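Local coordinates for protein dihydroorotate dehydrogenase (Schistosoma mansoni, PDB 6UY4) that probably catalyses the oxidation of (S)-dihydroorotate to orotate with a quinone as acceptor, using bound FMN, in de novo pyrimidine synthesis, at residues 46-51 with 123-128; 93-98 with 143-148; 110-115 with 164-169; 116-121 with 171-176. One frame throughout, in Å; residues are numbered along the deposited sequence.

Interaction 1: residues 46-51 with 123-128. With QLA (2-[(4-fluorophenyl)amino]-3-hydroxynaphthalene-1,4-dione), chain B.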
loop_
_atom_site.group_PDB
_atom_site.type_symbol
_atom_site.label_atom_id
_atom_site.label_comp_id
_atom_site.label_asym_id
_atom_site.label_seq_id
_atom_site.Cartn_x
_atom_site.Cartn_y
_atom_site.Cartn_z
ATOM N N GLY A 46 -10.585 5.361 15.090
ATOM C CA GLY A 46 -9.885 4.404 14.248
ATOM C C GLY A 46 -8.376 4.475 14.380
ATOM O O GLY A 46 -7.704 3.443 14.467
ATOM N N GLU A 47 -7.819 5.689 14.391
ATOM C CA GLU A 47 -6.368 5.827 14.471
ATOM C C GLU A 47 -5.831 5.360 15.817
ATOM O O GLU A 47 -4.697 4.873 15.895
ATOM C CB GLU A 47 -5.957 7.275 14.207
ATOM C CG GLU A 47 -4.455 7.484 14.093
ATOM C CD GLU A 47 -4.092 8.885 13.647
ATOM O OE1 GLU A 47 -5.011 9.649 13.284
ATOM O OE2 GLU A 47 -2.889 9.222 13.659
ATOM N N THR A 48 -6.625 5.495 16.882
ATOM C CA THR A 48 -6.200 5.000 18.187
ATOM C C THR A 48 -6.058 3.484 18.172
ATOM O O THR A 48 -5.072 2.934 18.678
ATOM C CB THR A 48 -7.194 5.437 19.263
ATOM O OG1 THR A 48 -7.306 6.865 19.259
ATOM C CG2 THR A 48 -6.728 4.972 20.635
ATOM N N ALA A 49 -7.040 2.789 17.591
ATOM C CA ALA A 49 -6.933 1.342 17.449
ATOM C C ALA A 49 -5.781 0.959 16.530
ATOM O O ALA A 49 -5.159 -0.092 16.718
ATOM C CB ALA A 49 -8.249 0.766 16.926
ATOM N N HIS A 50 -5.485 1.798 15.535
ATOM C CA HIS A 50 -4.347 1.541 14.660
ATOM C C HIS A 50 -3.039 1.602 15.437
ATOM O O HIS A 50 -2.192 0.709 15.322
ATOM C CB HIS A 50 -4.341 2.543 13.504
ATOM C CG HIS A 50 -3.171 2.396 12.582
ATOM N ND1 HIS A 50 -2.877 1.217 11.932
ATOM C CD2 HIS A 50 -2.222 3.283 12.198
ATOM C CE1 HIS A 50 -1.797 1.382 11.189
ATOM N NE2 HIS A 50 -1.380 2.626 11.332
ATOM N N ASN A 51 -2.859 2.655 16.241
ATOM C CA ASN A 51 -1.651 2.768 17.054
ATOM C C ASN A 51 -1.534 1.608 18.034
ATOM O O ASN A 51 -0.428 1.136 18.320
ATOM C CB ASN A 51 -1.645 4.099 17.805
ATOM C CG ASN A 51 -1.629 5.293 16.876
ATOM O OD1 ASN A 51 -1.021 5.254 15.807
ATOM N ND2 ASN A 51 -2.300 6.365 17.280
ATOM N N ASN A 123 -2.011 15.581 8.406
ATOM C CA ASN A 123 -3.223 16.374 8.506
ATOM C C ASN A 123 -3.830 16.260 9.903
ATOM O O ASN A 123 -3.491 15.370 10.689
ATOM C CB ASN A 123 -4.239 15.936 7.451
ATOM C CG ASN A 123 -3.776 16.238 6.037
ATOM O OD1 ASN A 123 -3.127 17.255 5.786
ATOM N ND2 ASN A 123 -4.112 15.355 5.105
ATOM N N ALA A 124 -4.744 17.180 10.201
ATOM C CA ALA A 124 -5.353 17.237 11.520
ATOM C C ALA A 124 -6.241 16.023 11.768
ATOM O O ALA A 124 -6.829 15.451 10.845
ATOM C CB ALA A 124 -6.169 18.521 11.675
ATOM N N ARG A 125 -6.335 15.627 13.054
ATOM C CA ARG A 125 -7.122 14.506 13.540
ATOM C C ARG A 125 -8.482 14.982 14.043
ATOM O O ARG A 125 -8.606 16.105 14.542
ATOM C CB ARG A 125 -6.383 13.779 14.668
ATOM C CG ARG A 125 -5.011 13.258 14.265
ATOM C CD ARG A 125 -4.316 12.554 15.420
ATOM N NE ARG A 125 -5.029 11.352 15.840
ATOM C CZ ARG A 125 -4.607 10.529 16.796
ATOM N NH1 ARG A 125 -3.471 10.778 17.433
ATOM N NH2 ARG A 125 -5.319 9.457 17.114
ATOM N N PRO A 126 -9.539 14.159 13.929
ATOM C CA PRO A 126 -9.548 12.796 13.382
ATOM C C PRO A 126 -9.397 12.744 11.861
ATOM O O PRO A 126 -9.996 13.546 11.145
ATOM C CB PRO A 126 -10.918 12.262 13.804
ATOM C CG PRO A 126 -11.771 13.473 13.888
ATOM C CD PRO A 126 -10.873 14.563 14.405
ATOM N N ARG A 127 -8.592 11.792 11.386
ATOM C CA ARG A 127 -8.327 11.634 9.962
ATOM C C ARG A 127 -8.560 10.206 9.482
ATOM O O ARG A 127 -8.151 9.867 8.365
ATOM C CB ARG A 127 -6.894 12.072 9.637
ATOM C CG ARG A 127 -5.838 11.407 10.503
ATOM C CD ARG A 127 -4.534 12.189 10.492
ATOM N NE ARG A 127 -3.511 11.552 11.316
ATOM C CZ ARG A 127 -2.326 12.089 11.587
ATOM N NH1 ARG A 127 -1.459 11.434 12.345
ATOM N NH2 ARG A 127 -2.009 13.281 11.102
ATOM N N ILE A 128 -9.199 9.365 10.292
ATOM C CA ILE A 128 -9.510 7.987 9.928
ATOM C C ILE A 128 -10.923 7.678 10.399
ATOM O O ILE A 128 -11.269 7.946 11.554
ATOM C CB ILE A 128 -8.508 6.988 10.541
ATOM C CG1 ILE A 128 -7.124 7.149 9.909
ATOM C CG2 ILE A 128 -9.004 5.570 10.368
ATOM C CD1 ILE A 128 -6.088 6.200 10.466
HETATM C C1 QLA B . -6.192 -0.261 12.312
HETATM O O1 QLA B . -5.081 -0.143 11.827
HETATM C C2 QLA B . -6.396 -1.258 13.406
HETATM O O2 QLA B . -5.311 -1.891 13.831
HETATM C C3 QLA B . -7.693 -1.493 13.920
HETATM O O3 QLA B . -9.937 -0.701 14.101
HETATM C C4 QLA B . -7.316 -3.832 14.674
HETATM C C5 QLA B . -6.976 -4.383 13.446
HETATM C C6 QLA B . -6.385 -5.633 13.371
HETATM C C7 QLA B . -6.131 -6.303 14.535
HETATM C C8 QLA B . -6.438 -5.792 15.764
HETATM C C9 QLA B . -7.032 -4.542 15.832
HETATM C C10 QLA B . -8.823 -0.579 13.528
HETATM C C11 QLA B . -8.597 0.403 12.450
HETATM C C12 QLA B . -9.659 1.181 12.010
HETATM C C13 QLA B . -9.471 2.101 10.999
HETATM C C14 QLA B . -8.219 2.254 10.416
HETATM C C15 QLA B . -7.156 1.487 10.846
HETATM C C16 QLA B . -7.338 0.554 11.863
HETATM F F1 QLA B . -5.548 -7.531 14.464
HETATM N N1 QLA B . -7.911 -2.540 14.743
HETATM O O HOH W 1 -7.537 10.177 13.433
#
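Glu47 OE1 is approached by two arginines and a water. Arg127 NE donates to Glu47 OE1 at 3.1 Å, from the syn side and 26° out of the carboxylate plane. Water 1 donates to the same oxygen and accepts from Arg127 N, so it ties the carboxylate to the loop backbone. Arg125 NE also lies 3.1 Å from Glu47 OE1, but this is attraction of charges alone. The oxygen sits well out of the guanidinium plane, and Glu47 CD lies over one face of the Arg125 group.

The second oxygen completes a side-on grip. Arg127 NH1 donates to Glu47 OE2 at 2.9 Å, on its syn lone pair. The carboxylate and the Arg127 guanidinium are nearly coplanar, 19° apart. Glu47 CG is anti to the backbone N (chi1 -173°) and the chain beyond is extended, which carries the carboxylate across to the loop. Arg127 NH2 turns back to Asn123 O at 2.6 Å, and also bonds Leu121 O.

Ile128 CD1 packs on Glu47 CB at 3.9 Å. Ile128 CG2 meets QLA C14 at 3.4 Å. His50 ND1 donates to QLA O1 at 2.6 Å, and Ser53 and Arg130 also bond the inhibitor. The salt-bridge network thus joins helix 46-58, the second of two N-terminal helices, to the loop before strand 128-131. It borders the inhibitor pocket, probably the quinone site, as in other class 2 dihydroorotate dehydrogenases.

Interaction 2: residues 93-98 with 143-148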
loop_
_atom_site.group_PDB
_atom_site.type_symbol
_atom_site.label_atom_id
_atom_site.label_comp_id
_atom_site.label_asym_id
_atom_site.label_seq_id
_atom_site.Cartn_x
_atom_site.Cartn_y
_atom_site.Cartn_z
ATOM N N ASP A 93 2.340 -0.135 8.573
ATOM C CA ASP A 93 3.613 0.031 9.271
ATOM C C ASP A 93 4.357 1.219 8.658
ATOM O O ASP A 93 5.341 1.083 7.930
ATOM C CB ASP A 93 4.429 -1.253 9.201
ATOM C CG ASP A 93 5.579 -1.262 10.183
ATOM O OD1 ASP A 93 5.627 -0.362 11.048
ATOM O OD2 ASP A 93 6.434 -2.168 10.090
ATOM N N LYS A 94 3.843 2.413 8.968
ATOM C CA LYS A 94 4.395 3.637 8.395
ATOM C C LYS A 94 5.839 3.863 8.818
ATOM O O LYS A 94 6.620 4.450 8.061
ATOM C CB LYS A 94 3.545 4.841 8.803
ATOM C CG LYS A 94 2.118 4.825 8.287
ATOM C CD LYS A 94 1.309 5.951 8.918
ATOM C CE LYS A 94 -0.080 6.054 8.312
ATOM N NZ LYS A 94 -0.029 6.422 6.870
ATOM N N ASP A 95 6.212 3.414 10.015
ATOM C CA ASP A 95 7.514 3.720 10.592
ATOM C C ASP A 95 8.400 2.489 10.746
ATOM O O ASP A 95 9.483 2.590 11.332
ATOM C CB ASP A 95 7.331 4.410 11.944
ATOM C CG ASP A 95 6.354 5.568 11.879
ATOM O OD1 ASP A 95 6.377 6.310 10.874
ATOM O OD2 ASP A 95 5.557 5.730 12.827
ATOM N N GLY A 96 7.973 1.338 10.238
ATOM C CA GLY A 96 8.777 0.132 10.340
ATOM C C GLY A 96 8.945 -0.377 11.756
ATOM O O GLY A 96 10.018 -0.888 12.104
ATOM N N LYS A 97 7.909 -0.251 12.582
ATOM C CA LYS A 97 7.980 -0.668 13.975
ATOM C C LYS A 97 7.498 -2.093 14.205
ATOM O O LYS A 97 7.836 -2.684 15.237
ATOM C CB LYS A 97 7.159 0.282 14.852
ATOM C CG LYS A 97 7.609 1.733 14.800
ATOM C CD LYS A 97 6.706 2.612 15.647
ATOM C CE LYS A 97 7.171 4.056 15.630
ATOM N NZ LYS A 97 6.271 4.942 16.418
ATOM N N ALA A 98 6.725 -2.665 13.273
ATOM C CA ALA A 98 6.126 -3.973 13.512
ATOM C C ALA A 98 6.134 -4.876 12.281
ATOM O O ALA A 98 5.291 -5.776 12.185
ATOM C CB ALA A 98 4.685 -3.816 14.015
ATOM N N PHE A 143 0.377 11.568 5.004
ATOM C CA PHE A 143 1.782 11.177 5.138
ATOM C C PHE A 143 2.352 11.626 6.489
ATOM O O PHE A 143 3.132 12.576 6.591
ATOM C CB PHE A 143 2.623 11.731 3.981
ATOM C CG PHE A 143 2.299 11.125 2.642
ATOM C CD1 PHE A 143 2.778 11.702 1.476
ATOM C CD2 PHE A 143 1.524 9.980 2.547
ATOM C CE1 PHE A 143 2.487 11.151 0.244
ATOM C CE2 PHE A 143 1.228 9.426 1.317
ATOM C CZ PHE A 143 1.711 10.012 0.164
ATOM N N ASN A 144 1.938 10.910 7.529
ATOM C CA ASN A 144 2.493 11.094 8.866
ATOM C C ASN A 144 3.617 10.078 9.053
ATOM O O ASN A 144 3.364 8.877 9.187
ATOM C CB ASN A 144 1.414 10.948 9.938
ATOM C CG ASN A 144 0.588 9.685 9.773
ATOM O OD1 ASN A 144 0.233 9.302 8.660
ATOM N ND2 ASN A 144 0.284 9.028 10.887
ATOM N N SER A 145 4.858 10.559 9.049
ATOM C CA SER A 145 6.018 9.683 9.091
ATOM C C SER A 145 7.026 10.218 10.097
ATOM O O SER A 145 7.009 11.395 10.463
ATOM C CB SER A 145 6.670 9.549 7.707
ATOM O OG SER A 145 7.691 8.567 7.717
ATOM N N ASP A 146 7.913 9.328 10.540
ATOM C CA ASP A 146 8.967 9.671 11.485
ATOM C C ASP A 146 10.246 10.148 10.805
ATOM O O ASP A 146 11.235 10.409 11.497
ATOM C CB ASP A 146 9.283 8.469 12.381
ATOM C CG ASP A 146 8.148 8.132 13.326
ATOM O OD1 ASP A 146 7.118 8.838 13.295
ATOM O OD2 ASP A 146 8.288 7.162 14.102
ATOM N N GLY A 147 10.253 10.264 9.482
ATOM C CA GLY A 147 11.419 10.717 8.755
ATOM C C GLY A 147 12.266 9.565 8.242
ATOM O O GLY A 147 12.085 8.398 8.600
ATOM N N HIS A 148 13.219 9.918 7.376
ATOM C CA HIS A 148 14.101 8.913 6.790
ATOM C C HIS A 148 14.962 8.245 7.854
ATOM O O HIS A 148 15.074 7.015 7.895
ATOM C CB HIS A 148 14.984 9.548 5.716
ATOM C CG HIS A 148 14.308 9.711 4.392
ATOM N ND1 HIS A 148 13.016 9.292 4.160
ATOM C CD2 HIS A 148 14.746 10.244 3.227
ATOM C CE1 HIS A 148 12.686 9.562 2.909
ATOM N NE2 HIS A 148 13.718 10.141 2.322
#
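The carboxylates of Asp95 and Asp146 are stacked, their planes 21° apart and their CG atoms 3.4 Å from each other. The contact joins the loop after strand 86-88 of the alpha/beta barrel to the loop leading into helix 147-153. Two like charges meet here, with Asp95 OD2 only 3.3 Å from Asp146 OD2. Lys97 probably eases the repulsion. Its extended chain brings NZ to 3.8 Å from Asp146 OD2, a long salt bridge, and NZ makes another long one to Asp95 OD2. Arg154 lies nearby as well. It bonds Asp95 O and forms a weak, long ion pair with Asp146. Asp146 N gives a weak hydrogen bond to Asp95 OD1.

Lys94 and Asn144 make the other half of the contact, crossing at about a right angle. Lys94 CE touches Asn144 OD1 at 3.3 Å, and Lys94 CD lies beside Asn144 ND2. A bend at chi4 (-64°) turns NZ off the line of the chain. Lys94 is an FMN-binding residue and touches the flavin cofactor. Asn144 in turn packs on Arg127.

The 93-98 loop is also held from within: Lys97 N donates to Asp93 OD1 at 2.8 Å, on the syn lone pair.

Interaction 3: residues 110-115 with 164-169. With FMN (flavin mononucleotide), chain G.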
loop_
_atom_site.group_PDB
_atom_site.type_symbol
_atom_site.label_atom_id
_atom_site.label_comp_id
_atom_site.label_asym_id
_atom_site.label_seq_id
_atom_site.Cartn_x
_atom_site.Cartn_y
_atom_site.Cartn_z
ATOM N N ILE A 110 5.888 -7.006 3.549
ATOM C CA ILE A 110 5.365 -5.796 4.169
ATOM C C ILE A 110 5.957 -4.597 3.444
ATOM O O ILE A 110 7.159 -4.566 3.158
ATOM C CB ILE A 110 5.693 -5.733 5.676
ATOM C CG1 ILE A 110 5.331 -7.050 6.364
ATOM C CG2 ILE A 110 4.970 -4.567 6.334
ATOM C CD1 ILE A 110 3.865 -7.392 6.290
ATOM N N GLU A 111 5.116 -3.614 3.150
ATOM C CA GLU A 111 5.535 -2.393 2.470
ATOM C C GLU A 111 5.568 -1.273 3.508
ATOM O O GLU A 111 4.561 -0.618 3.773
ATOM C CB GLU A 111 4.602 -2.070 1.305
ATOM C CG GLU A 111 5.014 -0.858 0.485
ATOM C CD GLU A 111 4.297 -0.795 -0.851
ATOM O OE1 GLU A 111 4.249 -1.830 -1.549
ATOM O OE2 GLU A 111 3.777 0.287 -1.202
ATOM N N VAL A 112 6.742 -1.068 4.106
ATOM C CA VAL A 112 6.922 0.012 5.066
ATOM C C VAL A 112 6.792 1.350 4.351
ATOM O O VAL A 112 7.319 1.540 3.248
ATOM C CB VAL A 112 8.287 -0.118 5.767
ATOM C CG1 VAL A 112 8.488 1.009 6.769
ATOM C CG2 VAL A 112 8.408 -1.471 6.449
ATOM N N GLY A 113 6.083 2.285 4.977
ATOM C CA GLY A 113 5.847 3.584 4.378
ATOM C C GLY A 113 4.431 4.065 4.614
ATOM O O GLY A 113 3.627 3.349 5.221
ATOM N N THR A 114 4.099 5.261 4.135
ATOM C CA THR A 114 5.007 6.097 3.353
ATOM C C THR A 114 5.949 6.906 4.243
ATOM O O THR A 114 5.523 7.504 5.231
ATOM C CB THR A 114 4.212 7.061 2.444
ATOM O OG1 THR A 114 3.560 6.316 1.407
ATOM C CG2 THR A 114 5.123 8.101 1.817
ATOM N N VAL A 115 7.233 6.916 3.885
ATOM C CA VAL A 115 8.273 7.597 4.647
ATOM C C VAL A 115 8.670 8.866 3.907
ATOM O O VAL A 115 8.951 8.829 2.703
ATOM C CB VAL A 115 9.495 6.689 4.870
ATOM C CG1 VAL A 115 10.512 7.376 5.768
ATOM C CG2 VAL A 115 9.068 5.356 5.460
ATOM N N GLY A 164 11.000 -13.196 4.732
ATOM C CA GLY A 164 10.028 -12.468 3.945
ATOM C C GLY A 164 10.697 -11.353 3.167
ATOM O O GLY A 164 11.920 -11.254 3.109
ATOM N N VAL A 165 9.858 -10.510 2.569
ATOM C CA VAL A 165 10.296 -9.396 1.738
ATOM C C VAL A 165 9.799 -8.101 2.366
ATOM O O VAL A 165 8.689 -8.050 2.903
ATOM C CB VAL A 165 9.779 -9.546 0.290
ATOM C CG1 VAL A 165 10.175 -8.349 -0.559
ATOM C CG2 VAL A 165 10.301 -10.834 -0.325
ATOM N N ILE A 166 10.626 -7.059 2.314
ATOM C CA ILE A 166 10.268 -5.752 2.851
ATOM C C ILE A 166 10.510 -4.706 1.774
ATOM O O ILE A 166 11.621 -4.604 1.240
ATOM C CB ILE A 166 11.060 -5.408 4.124
ATOM C CG1 ILE A 166 10.677 -6.355 5.264
ATOM C CG2 ILE A 166 10.823 -3.958 4.522
ATOM C CD1 ILE A 166 9.228 -6.279 5.667
ATOM N N GLY A 167 9.474 -3.936 1.455
ATOM C CA GLY A 167 9.611 -2.811 0.553
ATOM C C GLY A 167 9.423 -1.500 1.283
ATOM O O GLY A 167 8.842 -1.473 2.371
ATOM N N VAL A 168 9.911 -0.405 0.707
ATOM C CA VAL A 168 9.797 0.918 1.308
ATOM C C VAL A 168 9.085 1.835 0.326
ATOM O O VAL A 168 9.482 1.934 -0.840
ATOM C CB VAL A 168 11.172 1.492 1.695
ATOM C CG1 VAL A 168 11.014 2.885 2.281
ATOM C CG2 VAL A 168 11.865 0.574 2.687
ATOM N N ASN A 169 8.033 2.500 0.799
ATOM C CA ASN A 169 7.263 3.441 -0.001
ATOM C C ASN A 169 7.736 4.854 0.319
ATOM O O ASN A 169 7.577 5.323 1.451
ATOM C CB ASN A 169 5.768 3.295 0.276
ATOM C CG ASN A 169 4.919 4.130 -0.656
ATOM O OD1 ASN A 169 4.832 5.350 -0.511
ATOM N ND2 ASN A 169 4.278 3.477 -1.617
HETATM N N1 FMN G . -0.814 3.955 0.532
HETATM C C2 FMN G . 0.465 4.442 0.343
HETATM O O2 FMN G . 1.040 4.260 -0.728
HETATM N N3 FMN G . 1.101 5.131 1.355
HETATM C C4 FMN G . 0.462 5.339 2.560
HETATM O O4 FMN G . 1.030 5.954 3.462
HETATM C C4A FMN G . -0.825 4.852 2.754
HETATM N N5 FMN G . -1.469 5.057 3.957
HETATM C C5A FMN G . -2.744 4.569 4.149
HETATM C C6 FMN G . -3.386 4.778 5.365
HETATM C C7 FMN G . -4.672 4.294 5.567
HETATM C C7M FMN G . -5.361 4.523 6.880
HETATM C C8 FMN G . -5.318 3.596 4.550
HETATM C C8M FMN G . -6.707 3.071 4.765
HETATM C C9 FMN G . -4.675 3.389 3.334
HETATM C C9A FMN G . -3.386 3.873 3.129
HETATM N N10 FMN G . -2.738 3.667 1.923
HETATM C C10 FMN G . -1.462 4.158 1.735
HETATM C "C1'" FMN G . -3.407 2.925 0.806
HETATM C "C2'" FMN G . -3.158 1.427 0.932
HETATM O "O2'" FMN G . -1.773 1.177 1.008
HETATM C "C3'" FMN G . -3.728 0.679 -0.265
HETATM O "O3'" FMN G . -3.251 1.263 -1.456
HETATM C "C4'" FMN G . -5.253 0.681 -0.278
HETATM O "O4'" FMN G . -5.766 0.874 1.022
HETATM C "C5'" FMN G . -5.734 -0.657 -0.815
HETATM O "O5'" FMN G . -7.116 -0.811 -0.608
HETATM P P FMN G . -7.620 -1.970 0.384
HETATM O O1P FMN G . -9.129 -1.973 0.374
HETATM O O2P FMN G . -7.080 -3.311 -0.055
HETATM O O3P FMN G . -7.137 -1.654 1.776
#
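Ile110, Glu111 and Val112 pair in parallel with Ile166, Gly167 and Val168, and the strand directions differ by 18°. Backbone hydrogen bonds alternate along the pair. Ile110 N donates to Val165 O, and Gly167 N to Ile110 O at 2.9 Å. Val112 N gives a weak bond to Gly167 O. Asn169 N donates to Val112 O at 2.7 Å. Val115 N then reaches Asn169 O at 2.9 Å, past the cis peptide between Gly113 and Thr114. CA-H groups of Ile166, Glu111, Val168 and Thr114 add contacts to carbonyl oxygens across the pair.

The polar side chains lead to the flavin. Thr114 OG1 accepts from FMN N3 at 2.7 Å and donates to Asn169 OD1; that second bond is modelled very short, so its length is doubtful. Thr114 N donates to FMN O4 at 3.2 Å. With CG anti to the backbone N (chi1 -173°), the Asn169 amide is set between Glu111 and Thr114. Asn169 ND2 donates to Glu111 OE2 at 3.3 Å, on the anti side and out of the carboxylate plane, and also to Asn200. Glu111 OE1 is held by Gln352 and Tyr196.

On the other face the contacts are apolar. Ile110 and Ile166 lie side by side, with Ile166 CD1 3.6 Å from Ile110 CB. Val112 CG2 meets Ile166 CG2 at 4.0 Å.

These are neighbouring strands of the alpha/beta barrel. Helices 99-105 and 147-153 cover the isoleucine and valine face, while Glu111 and Asn169 turn to the barrel interior, beside strand 196-200.

Interaction 4: residues 116-121 with 171-176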
loop_
_atom_site.group_PDB
_atom_site.type_symbol
_atom_site.label_atom_id
_atom_site.label_comp_id
_atom_site.label_asym_id
_atom_site.label_seq_id
_atom_site.Cartn_x
_atom_site.Cartn_y
_atom_site.Cartn_z
ATOM N N THR A 116 8.692 9.981 4.627
ATOM C CA THR A 116 9.136 11.275 4.135
ATOM C C THR A 116 10.542 11.575 4.636
ATOM O O THR A 116 10.997 10.988 5.623
ATOM C CB THR A 116 8.174 12.378 4.593
ATOM O OG1 THR A 116 8.051 12.347 6.021
ATOM C CG2 THR A 116 6.801 12.186 3.962
ATOM N N PRO A 117 11.278 12.477 3.964
ATOM C CA PRO A 117 12.635 12.808 4.427
ATOM C C PRO A 117 12.667 13.347 5.849
ATOM O O PRO A 117 13.358 12.795 6.712
ATOM C CB PRO A 117 13.099 13.865 3.416
ATOM C CG PRO A 117 12.332 13.552 2.184
ATOM C CD PRO A 117 10.983 13.090 2.656
ATOM N N ASN A 118 11.923 14.432 6.106
ATOM C CA ASN A 118 11.857 14.974 7.454
ATOM C C ASN A 118 10.659 14.398 8.203
ATOM O O ASN A 118 9.653 14.031 7.588
ATOM C CB ASN A 118 11.745 16.496 7.412
ATOM C CG ASN A 118 12.905 17.146 6.687
ATOM O OD1 ASN A 118 14.052 16.719 6.815
ATOM N ND2 ASN A 118 12.610 18.187 5.915
ATOM N N PRO A 119 10.747 14.293 9.528
ATOM C CA PRO A 119 9.580 13.861 10.311
ATOM C C PRO A 119 8.406 14.807 10.097
ATOM O O PRO A 119 8.552 16.030 10.155
ATOM C CB PRO A 119 10.089 13.899 11.756
ATOM C CG PRO A 119 11.572 13.747 11.637
ATOM C CD PRO A 119 11.949 14.450 10.364
ATOM N N GLN A 120 7.235 14.229 9.843
ATOM C CA GLN A 120 6.064 14.995 9.442
ATOM C C GLN A 120 4.887 14.651 10.342
ATOM O O GLN A 120 4.730 13.501 10.762
ATOM C CB GLN A 120 5.707 14.721 7.977
ATOM C CG GLN A 120 4.853 15.792 7.329
ATOM C CD GLN A 120 4.728 15.598 5.833
ATOM O OE1 GLN A 120 4.924 16.532 5.057
ATOM N NE2 GLN A 120 4.401 14.381 5.419
ATOM N N LEU A 121 4.056 15.656 10.629
ATOM C CA LEU A 121 2.914 15.441 11.510
ATOM C C LEU A 121 1.710 14.902 10.746
ATOM O O LEU A 121 1.018 13.999 11.229
ATOM C CB LEU A 121 2.553 16.742 12.230
ATOM C CG LEU A 121 3.576 17.275 13.237
ATOM C CD1 LEU A 121 3.162 18.650 13.736
ATOM C CD2 LEU A 121 3.732 16.306 14.396
ATOM N N GLY A 171 8.032 9.036 -0.004
ATOM C CA GLY A 171 7.186 10.194 -0.196
ATOM C C GLY A 171 7.965 11.477 0.023
ATOM O O GLY A 171 9.159 11.455 0.321
ATOM N N CYS A 172 7.261 12.596 -0.131
ATOM C CA CYS A 172 7.843 13.916 0.042
ATOM C C CYS A 172 7.144 14.653 1.177
ATOM O O CYS A 172 6.001 14.353 1.533
ATOM C CB CYS A 172 7.750 14.742 -1.249
ATOM S SG CYS A 172 6.065 15.144 -1.755
ATOM N N ASN A 173 7.851 15.626 1.745
ATOM C CA ASN A 173 7.283 16.436 2.809
ATOM C C ASN A 173 6.267 17.427 2.246
ATOM O O ASN A 173 6.251 17.736 1.052
ATOM C CB ASN A 173 8.385 17.182 3.563
ATOM C CG ASN A 173 9.144 16.285 4.521
ATOM O OD1 ASN A 173 10.335 16.028 4.340
ATOM N ND2 ASN A 173 8.458 15.807 5.552
ATOM N N LYS A 174 5.402 17.923 3.134
ATOM C CA LYS A 174 4.389 18.888 2.720
ATOM C C LYS A 174 5.021 20.223 2.346
ATOM O O LYS A 174 4.636 20.840 1.346
ATOM C CB LYS A 174 3.358 19.074 3.835
ATOM C CG LYS A 174 2.207 20.007 3.488
ATOM C CD LYS A 174 1.281 20.199 4.683
ATOM C CE LYS A 174 0.097 21.090 4.339
ATOM N NZ LYS A 174 -0.782 20.477 3.304
ATOM N N THR A 175 5.995 20.678 3.131
ATOM C CA THR A 175 6.672 21.945 2.903
ATOM C C THR A 175 7.903 21.802 2.014
ATOM O O THR A 175 8.811 22.638 2.088
ATOM C CB THR A 175 7.066 22.573 4.241
ATOM O OG1 THR A 175 8.193 21.873 4.784
ATOM C CG2 THR A 175 5.910 22.480 5.225
ATOM N N SER A 176 7.950 20.769 1.180
ATOM C CA SER A 176 9.135 20.507 0.375
ATOM C C SER A 176 9.240 21.493 -0.781
ATOM O O SER A 176 8.241 21.846 -1.415
ATOM C CB SER A 176 9.103 19.078 -0.162
ATOM O OG SER A 176 10.212 18.829 -1.007
#
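Thr116 and Gly171 bring the two loop backbones closest, with CA atoms 4.9 Å apart, and a type I beta turn follows from Asn173 to Ser176. The side-chain amide of Asn173 carries most of the contact. It makes two bonds to the backbone of one residue, Asn118. Asn118 N donates to Asn173 OD1 at 2.9 Å, in the carbonyl plane and on a lone pair. Asn173 ND2 donates to Asn118 O at 3.0 Å, nearly straight at 176°, but from above the carbonyl plane. Thr116 OG1, placed between its own backbone N and carbonyl carbon (chi1 56°), reaches Asn118 O from the opposite face at 2.8 Å.

Carbon atoms also meet oxygens across the contact. Pro117 CD touches Asn173 OD1 and Gly171 O, each at 3.4 Å, and Thr116 CG2 lies against Cys172 O. Gln120 slides past Asn173 in the opposite direction, with the amide planes almost perpendicular. Its OE1 accepts from Lys174 N, though the modelled distance is too short to trust. Gln120 NE2 bonds Phe143 O.

The two loops follow adjacent barrel strands 109-115 and 165-170. Helix 179-190 packs on Pro117 and Cys172, and its Asp182 accepts from Asn173 N.

Overall arrangement
The first segments of the four contacts come in the order 46, 93, 110, 116, and the second segments in the order 123, 143, 164, 171, so every pair of contacts crosses along the chain. Interaction 3 is the buried barrel part. The centres of interactions 2 and 4 lie about 10 and 17 Å from its centre, and that of interaction 1 about 14 Å from that of interaction 2. Interaction 4 follows directly after the two strands of interaction 3, with Val115 O bonded to Gly171 N. Gln120 links it to Phe143 and Ser145 of interaction 2. Arg127 of interaction 1 touches Asn144 and bonds Leu121. Interactions 2 and 3 touch the flavin site, and interaction 1 borders the inhibitor pocket.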